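Local coordinates for putative metal-dependent isothiocyanate hydrolase SaxA (Pectobacterium carotovorum, PDB 6BRM), which probably hydrolyses isothiocyanates, using two zinc ions bound in a metallo-beta-lactamase-type fold, at residues 18-26 against 55-63. Numbering follows the deposited sequence.
Sequences KKFLIDPML and EDLLAVDAV
The carbonyl oxygen of A62 lies at the edge of the F20 ring, near its plane, with CD1 of F20 4.0 Å from A62 O, while the F151 ring, outside the two segments, also meets F20, the planes inclined by about 35°. A second flat group, the D61 carboxylate, receives the K19 backbone N-H on OD2 at 3.1 Å, through the lone pair directed away from OD1. CG of D61 stands anti to its carbonyl carbon (chi1 -70°), which leaves the carboxylate alongside the K18-K19 backbone. D61 N in turn donates to K19 O (3.0 Å), so side chain and backbone of one aspartate grip the backbone N-H and C=O of K19. Parallel pairing then takes over: L21 N reaches A62 O at 3.3 Å, in the carbonyl plane, and that same oxygen also accepts a CA-H contact from F20.

Side-chain packing fills in the face carrying L21 and V63. CB of L21 rests on both methyls of V60, and its CD2 touches L57 O. Farther along, CG of P24 meets CG1 of V63 (3.6 Å), and the side chains of L26 and L57 pass each other in opposite directions, CD1 of L26 3.6 Å from CD2 of L57.

Beyond strand 18-22, D23 hydrogen-bonds the zinc ligand H72, linking this sheet to the metal site as a second-shell residue. The contact illustrates how a beta-alpha-beta crossover is built: backbone bonds join strand 18-22 to the parallel, adjacent strand 62-64, and helix 54-58, ending the long connection, packs over the L21 face; strands 10-15 and 87-89 flank the pair.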
loop_
_atom_site.group_PDB
_atom_site.type_symbol
_atom_site.label_atom_id
_atom_site.label_comp_id
_atom_site.label_asym_id
_atom_site.label_seq_id
_atom_site.Cartn_x
_atom_site.Cartn_y
_atom_site.Cartn_z
ATOM N N LYS B 18 6.294 29.789 5.295
ATOM C CA LYS B 18 7.015 29.316 4.101
ATOM C C LYS B 18 6.012 29.055 2.987
ATOM O O LYS B 18 4.898 28.612 3.262
ATOM C CB LYS B 18 7.779 28.019 4.391
ATOM C CG LYS B 18 8.767 28.090 5.546
ATOM C CD LYS B 18 9.923 29.044 5.266
ATOM C CE LYS B 18 10.949 29.050 6.395
ATOM N NZ LYS B 18 10.347 29.220 7.750
ATOM N N LYS B 19 6.411 29.328 1.743
ATOM C CA LYS B 19 5.573 29.089 0.562
ATOM C C LYS B 19 6.113 27.926 -0.269
ATOM O O LYS B 19 7.320 27.828 -0.494
ATOM C CB LYS B 19 5.519 30.336 -0.315
ATOM C CG LYS B 19 4.751 31.499 0.289
ATOM C CD LYS B 19 4.511 32.600 -0.737
ATOM C CE LYS B 19 3.362 32.261 -1.678
ATOM N NZ LYS B 19 3.139 33.307 -2.714
ATOM N N PHE B 20 5.209 27.059 -0.724
ATOM C CA PHE B 20 5.546 25.934 -1.598
ATOM C C PHE B 20 4.687 25.992 -2.849
ATOM O O PHE B 20 3.581 26.528 -2.815
ATOM C CB PHE B 20 5.285 24.598 -0.896
ATOM C CG PHE B 20 5.912 24.494 0.461
ATOM C CD1 PHE B 20 7.282 24.290 0.591
ATOM C CD2 PHE B 20 5.140 24.606 1.608
ATOM C CE1 PHE B 20 7.871 24.195 1.843
ATOM C CE2 PHE B 20 5.722 24.512 2.863
ATOM C CZ PHE B 20 7.089 24.305 2.981
ATOM N N LEU B 21 5.209 25.437 -3.942
ATOM C CA LEU B 21 4.451 25.217 -5.169
ATOM C C LEU B 21 4.457 23.715 -5.427
ATOM O O LEU B 21 5.490 23.156 -5.790
ATOM C CB LEU B 21 5.088 25.987 -6.336
ATOM C CG LEU B 21 4.575 25.782 -7.769
ATOM C CD1 LEU B 21 3.092 26.087 -7.921
ATOM C CD2 LEU B 21 5.388 26.641 -8.726
ATOM N N ILE B 22 3.308 23.068 -5.221
ATOM C CA ILE B 22 3.185 21.619 -5.379
ATOM C C ILE B 22 2.704 21.302 -6.792
ATOM O O ILE B 22 1.673 21.821 -7.221
ATOM C CB ILE B 22 2.212 21.006 -4.333
ATOM C CG1 ILE B 22 2.755 21.202 -2.903
ATOM C CG2 ILE B 22 1.963 19.523 -4.614
ATOM C CD1 ILE B 22 2.117 22.343 -2.139
ATOM N N ASP B 23 3.454 20.449 -7.497
ATOM C CA ASP B 23 3.081 19.920 -8.818
ATOM C C ASP B 23 2.779 21.001 -9.874
ATOM O O ASP B 23 1.626 21.167 -10.282
ATOM C CB ASP B 23 1.903 18.946 -8.678
ATOM C CG ASP B 23 2.245 17.728 -7.831
ATOM O OD1 ASP B 23 3.300 17.730 -7.160
ATOM O OD2 ASP B 23 1.451 16.764 -7.836
ATOM N N PRO B 24 3.818 21.725 -10.331
ATOM C CA PRO B 24 3.597 22.818 -11.286
ATOM C C PRO B 24 3.309 22.363 -12.729
ATOM O O PRO B 24 4.181 21.783 -13.383
ATOM C CB PRO B 24 4.902 23.637 -11.210
ATOM C CG PRO B 24 5.823 22.911 -10.282
ATOM C CD PRO B 24 5.247 21.558 -10.014
ATOM N N MET B 25 2.082 22.614 -13.193
ATOM C CA MET B 25 1.713 22.497 -14.607
ATOM C C MET B 25 1.540 23.921 -15.143
ATOM O O MET B 25 0.569 24.599 -14.799
ATOM C CB MET B 25 0.419 21.695 -14.766
ATOM C CG MET B 25 0.170 21.195 -16.181
ATOM S SD MET B 25 -1.564 21.114 -16.682
ATOM C CE MET B 25 -2.281 20.033 -15.450
ATOM N N LEU B 26 2.489 24.368 -15.969
ATOM C CA LEU B 26 2.593 25.777 -16.386
ATOM C C LEU B 26 2.406 26.043 -17.899
ATOM O O LEU B 26 2.681 27.152 -18.365
ATOM C CB LEU B 26 3.945 26.343 -15.901
ATOM C CG LEU B 26 3.963 27.050 -14.541
ATOM C CD1 LEU B 26 3.320 26.217 -13.441
ATOM C CD2 LEU B 26 5.395 27.408 -14.178
ATOM N N GLU B 55 4.806 34.584 -12.832
ATOM C CA GLU B 55 5.663 35.303 -11.870
ATOM C C GLU B 55 5.203 35.116 -10.421
ATOM O O GLU B 55 6.029 34.929 -9.525
ATOM C CB GLU B 55 5.732 36.808 -12.191
ATOM C CG GLU B 55 6.694 37.191 -13.314
ATOM C CD GLU B 55 6.171 36.910 -14.715
ATOM O OE1 GLU B 55 5.018 36.442 -14.868
ATOM O OE2 GLU B 55 6.931 37.163 -15.674
ATOM N N ASP B 56 3.887 35.170 -10.207
ATOM C CA ASP B 56 3.298 34.967 -8.878
ATOM C C ASP B 56 3.515 33.544 -8.354
ATOM O O ASP B 56 3.720 33.353 -7.153
ATOM C CB ASP B 56 1.794 35.289 -8.887
ATOM C CG ASP B 56 1.500 36.764 -9.144
ATOM O OD1 ASP B 56 2.443 37.552 -9.384
ATOM O OD2 ASP B 56 0.308 37.134 -9.108
ATOM N N LEU B 57 3.467 32.559 -9.252
ATOM C CA LEU B 57 3.704 31.153 -8.885
ATOM C C LEU B 57 5.128 30.882 -8.392
ATOM O O LEU B 57 5.318 30.068 -7.487
ATOM C CB LEU B 57 3.382 30.207 -10.050
ATOM C CG LEU B 57 1.924 29.760 -10.169
ATOM C CD1 LEU B 57 0.995 30.938 -10.408
ATOM C CD2 LEU B 57 1.794 28.734 -11.286
ATOM N N LEU B 58 6.112 31.557 -8.985
ATOM C CA LEU B 58 7.529 31.304 -8.680
ATOM C C LEU B 58 8.058 31.971 -7.395
ATOM O O LEU B 58 9.136 31.600 -6.919
ATOM C CB LEU B 58 8.408 31.687 -9.881
ATOM C CG LEU B 58 8.115 30.938 -11.190
ATOM C CD1 LEU B 58 8.987 31.465 -12.323
ATOM C CD2 LEU B 58 8.294 29.433 -11.028
ATOM N N ALA B 59 7.318 32.937 -6.839
ATOM C CA ALA B 59 7.676 33.558 -5.549
ATOM C C ALA B 59 7.478 32.547 -4.415
ATOM O O ALA B 59 6.491 32.607 -3.672
ATOM C CB ALA B 59 6.849 34.817 -5.304
ATOM N N VAL B 60 8.436 31.627 -4.295
ATOM C CA VAL B 60 8.266 30.390 -3.525
ATOM C C VAL B 60 9.622 29.910 -2.976
ATOM O O VAL B 60 10.666 30.143 -3.590
ATOM C CB VAL B 60 7.550 29.327 -4.419
ATOM C CG1 VAL B 60 7.927 27.889 -4.078
ATOM C CG2 VAL B 60 6.035 29.502 -4.345
ATOM N N ASP B 61 9.591 29.251 -1.815
ATOM C CA ASP B 61 10.806 28.737 -1.157
ATOM C C ASP B 61 11.295 27.425 -1.762
ATOM O O ASP B 61 12.503 27.210 -1.883
ATOM C CB ASP B 61 10.574 28.547 0.345
ATOM C CG ASP B 61 10.440 29.860 1.082
ATOM O OD1 ASP B 61 11.400 30.654 1.042
ATOM O OD2 ASP B 61 9.382 30.096 1.705
ATOM N N ALA B 62 10.361 26.543 -2.110
ATOM C CA ALA B 62 10.696 25.285 -2.783
ATOM C C ALA B 62 9.510 24.702 -3.551
ATOM O O ALA B 62 8.357 24.991 -3.245
ATOM C CB ALA B 62 11.212 24.273 -1.771
ATOM N N VAL B 63 9.825 23.877 -4.548
ATOM C CA VAL B 63 8.835 23.159 -5.350
ATOM C C VAL B 63 8.760 21.721 -4.831
ATOM O O VAL B 63 9.773 21.159 -4.414
ATOM C CB VAL B 63 9.228 23.179 -6.849
ATOM C CG1 VAL B 63 8.271 22.354 -7.696
ATOM C CG2 VAL B 63 9.276 24.613 -7.373
#